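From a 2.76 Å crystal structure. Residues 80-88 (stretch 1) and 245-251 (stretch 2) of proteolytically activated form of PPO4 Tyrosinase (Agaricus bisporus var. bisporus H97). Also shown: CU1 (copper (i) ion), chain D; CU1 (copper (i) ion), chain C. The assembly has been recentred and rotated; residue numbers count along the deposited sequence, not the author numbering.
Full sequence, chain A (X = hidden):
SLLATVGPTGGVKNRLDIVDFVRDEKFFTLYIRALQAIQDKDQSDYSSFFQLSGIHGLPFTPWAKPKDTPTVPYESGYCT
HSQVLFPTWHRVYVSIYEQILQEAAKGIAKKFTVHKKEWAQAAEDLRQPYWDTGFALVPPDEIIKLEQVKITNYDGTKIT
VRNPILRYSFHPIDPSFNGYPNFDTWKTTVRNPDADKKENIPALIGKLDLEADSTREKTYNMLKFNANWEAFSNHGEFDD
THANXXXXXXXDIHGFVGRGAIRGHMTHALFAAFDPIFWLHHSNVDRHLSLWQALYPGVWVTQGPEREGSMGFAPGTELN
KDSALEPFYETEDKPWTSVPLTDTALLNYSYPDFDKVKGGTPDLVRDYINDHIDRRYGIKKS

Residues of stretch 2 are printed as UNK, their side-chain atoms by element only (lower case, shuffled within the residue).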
# COMPACT_ATOMS: atom_id res chain seq x y z
N THR A 80 11.06 5.49 -1.03
CA THR A 80 11.71 6.56 -0.29
C THR A 80 11.40 6.44 1.20
O THR A 80 10.25 6.53 1.61
CB THR A 80 11.25 7.94 -0.79
OG1 THR A 80 9.83 8.05 -0.64
CG2 THR A 80 11.61 8.11 -2.26
N HIS A 81 12.44 6.23 1.99
CA HIS A 81 12.28 6.03 3.43
C HIS A 81 13.23 6.92 4.21
O HIS A 81 14.35 7.17 3.77
CB HIS A 81 12.50 4.55 3.78
CG HIS A 81 11.69 3.60 2.96
ND1 HIS A 81 12.24 2.83 1.96
CD2 HIS A 81 10.37 3.31 2.97
CE1 HIS A 81 11.29 2.10 1.40
NE2 HIS A 81 10.14 2.37 2.00
N SER A 82 12.76 7.41 5.36
CA SER A 82 13.55 8.30 6.21
C SER A 82 13.79 9.65 5.54
O SER A 82 14.73 10.37 5.90
CB SER A 82 14.89 7.65 6.56
OG SER A 82 14.70 6.37 7.14
N GLN A 83 12.93 10.00 4.59
CA GLN A 83 13.06 11.26 3.87
C GLN A 83 11.70 11.93 3.65
O GLN A 83 10.66 11.29 3.82
CB GLN A 83 13.76 11.04 2.53
CG GLN A 83 13.29 9.81 1.78
CD GLN A 83 13.58 9.89 0.30
OE1 GLN A 83 13.30 10.90 -0.34
NE2 GLN A 83 14.15 8.83 -0.25
N VAL A 84 11.73 13.20 3.27
CA VAL A 84 10.52 14.01 3.16
C VAL A 84 9.54 13.50 2.10
O VAL A 84 8.36 13.87 2.11
CB VAL A 84 10.86 15.48 2.83
CG1 VAL A 84 11.50 16.15 4.03
CG2 VAL A 84 11.77 15.55 1.61
N LEU A 85 10.02 12.65 1.20
CA LEU A 85 9.19 12.20 0.08
C LEU A 85 8.43 10.92 0.38
O LEU A 85 7.71 10.41 -0.49
CB LEU A 85 10.06 11.99 -1.17
CG LEU A 85 10.69 13.25 -1.77
CD1 LEU A 85 11.37 12.91 -3.08
CD2 LEU A 85 9.64 14.33 -1.96
N PHE A 86 8.58 10.40 1.59
CA PHE A 86 7.96 9.12 1.96
C PHE A 86 6.47 9.07 1.66
O PHE A 86 6.00 8.17 0.97
CB PHE A 86 8.20 8.81 3.44
CG PHE A 86 7.42 7.63 3.94
CD1 PHE A 86 7.85 6.34 3.68
CD2 PHE A 86 6.26 7.81 4.66
CE1 PHE A 86 7.13 5.25 4.13
CE2 PHE A 86 5.53 6.72 5.12
CZ PHE A 86 5.97 5.44 4.85
N PRO A 87 5.71 10.04 2.19
CA PRO A 87 4.25 10.04 2.00
C PRO A 87 3.84 10.12 0.52
O PRO A 87 2.98 9.35 0.10
CB PRO A 87 3.80 11.30 2.75
CG PRO A 87 4.87 11.53 3.77
CD PRO A 87 6.14 11.13 3.09
N THR A 88 4.45 11.03 -0.24
CA THR A 88 4.03 11.25 -1.62
C THR A 88 4.45 10.12 -2.55
O THR A 88 3.70 9.75 -3.45
CB THR A 88 4.60 12.58 -2.17
OG1 THR A 88 6.03 12.58 -2.05
CG2 THR A 88 4.03 13.76 -1.40
N UNK A 245 5.84 10.47 13.42
CA UNK A 245 5.69 10.67 11.99
C UNK A 245 4.76 9.64 11.37
O UNK A 245 4.49 8.59 11.96
o UNK A 245 7.65 9.34 11.43
c UNK A 245 7.06 10.62 11.30
N UNK A 246 4.28 9.95 10.16
CA UNK A 246 3.44 9.03 9.41
C UNK A 246 4.17 7.71 9.17
O UNK A 246 3.55 6.65 9.12
c UNK A 246 3.03 9.65 8.07
c UNK A 246 2.14 8.83 7.13
c UNK A 246 0.69 8.81 7.61
c UNK A 246 2.23 9.36 5.71
N UNK A 247 5.49 7.79 9.04
CA UNK A 247 6.30 6.62 8.72
C UNK A 247 6.63 5.80 9.97
O UNK A 247 6.64 4.57 9.92
c UNK A 247 7.59 7.04 8.02
o UNK A 247 10.38 5.48 6.23
c UNK A 247 9.75 6.31 6.91
o UNK A 247 10.14 7.49 7.08
c UNK A 247 8.46 5.87 7.57
N UNK A 248 6.91 6.49 11.07
CA UNK A 248 7.24 5.84 12.33
C UNK A 248 6.11 4.92 12.77
O UNK A 248 6.34 3.76 13.11
c UNK A 248 7.54 6.87 13.40
N UNK A 249 4.89 5.45 12.76
CA UNK A 249 3.70 4.68 13.09
C UNK A 249 3.49 3.57 12.07
O UNK A 249 2.96 2.50 12.38
c UNK A 249 2.63 6.68 14.18
c UNK A 249 1.21 4.74 13.45
c UNK A 249 2.45 5.57 13.14
N UNK A 250 3.95 3.86 10.81
CA UNK A 250 3.83 2.93 9.69
C UNK A 250 4.78 1.74 9.84
O UNK A 250 4.49 0.65 9.35
c UNK A 250 4.10 3.67 8.38
c UNK A 250 4.76 2.83 7.33
n UNK A 250 6.12 2.79 7.15
c UNK A 250 6.41 1.97 6.15
n UNK A 250 5.28 1.48 5.68
c UNK A 250 4.23 2.01 6.39
N UNK A 251 5.90 1.96 10.51
CA UNK A 251 6.92 0.93 10.67
C UNK A 251 6.45 -0.21 11.57
O UNK A 251 6.83 -1.36 11.37
c UNK A 251 8.21 1.53 11.23
o UNK A 251 9.62 3.38 10.73
o UNK A 251 8.65 2.36 9.05
c UNK A 251 8.87 2.49 10.27
CU CU1 D . 5.89 0.21 4.30
CU CU1 C . 8.23 1.91 1.26
O HOH W 1 7.88 0.71 3.33

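Position 245 carries two side-chain atoms, one carbon followed by one oxygen, and touches nothing on stretch 1. A lone oxygen on CB means serine, since threonine would need a further carbon. S245 stands just before the helix at the N-cap, where its OG accepts from the backbone N of position 248, 3.0 Å away. A short hydroxyl side chain suits this place because it can fold back on an amide of the first turn, which has no carbonyl before it to bond.

Position 246 has four carbons, forked at the second, and its CA-to-CB bond points toward stretch 1, where the end of the fork packs on P87 and F86. A fork one carbon beyond CB identifies leucine. The CD2 of L246 lies 3.9 Å from CB of P87 and 4.3 Å from CE2 of F86, at the edge of that ring. A branched, wholly apolar side chain fits this buried corner, where it meets only carbon on stretch 1.

At position 247 there are three carbons, the third bearing two oxygens. Both oxygens come close to the backbone N of S82, and the chain of carbons passes over the face of F86. The extra carbon makes this glutamate, not aspartate. Its chi1 and chi2 are both t, so E247 reaches out extended. The N of S82 donates to OE1 of E247 at 3.1 Å and to OE2 at 3.2 Å, a forked hydrogen bond with nearly equal angles. On the way, CG sits 3.7 Å from the centroid of the F86 ring, almost on the ring normal, in a CH-pi contact. A long carboxylate suits the place: it spans the ring and still presents two acceptors to one amide.

Position 248 has a single side-chain carbon, directed away from stretch 1, so it is alanine. A small methyl suits a helix position facing away; the backbone N of A248 serves the S245 cap.

Position 249 shows three carbons, one carrying the other two. Branching at CB with no oxygen gives valine. V249 lies beyond reach of stretch 1, and its apolar side chain needs no polar partner.

Position 250 bears one carbon and then a five-membered ring of three carbons and two nitrogens, with CZ of F86 over one face and one nitrogen at a copper: histidine. NE2 of H250 binds CU of the chain D copper at 2.0 Å, and CZ of F86 approaches its ND1 to 3.5 Å. The two rings meet obliquely, planes at 55°. An imidazole is apt because it offers a nitrogen to the metal and a flat surface to the phenyl group.

Position 251 has two carbons, the second carrying two oxygens, and does not touch stretch 1: aspartate. This short carboxylate places OD1 of D251 3.2 Å from ND1 of H250, a weak bond.

The contact centres on F86, which packs against L246, E247 and H250, while E247 reaches past it to hold the backbone at S82. Alongside, NE2 of H81 binds CU of the chain C copper at 2.1 Å. The O of water 1 lies 2.3 Å from CU of chain D and 2.4 Å from CU of chain C, joining the two histidine-bearing stretches at the dicopper site of this tyrosinase.

Stretch 2, residues 245-251: SLEAVHD
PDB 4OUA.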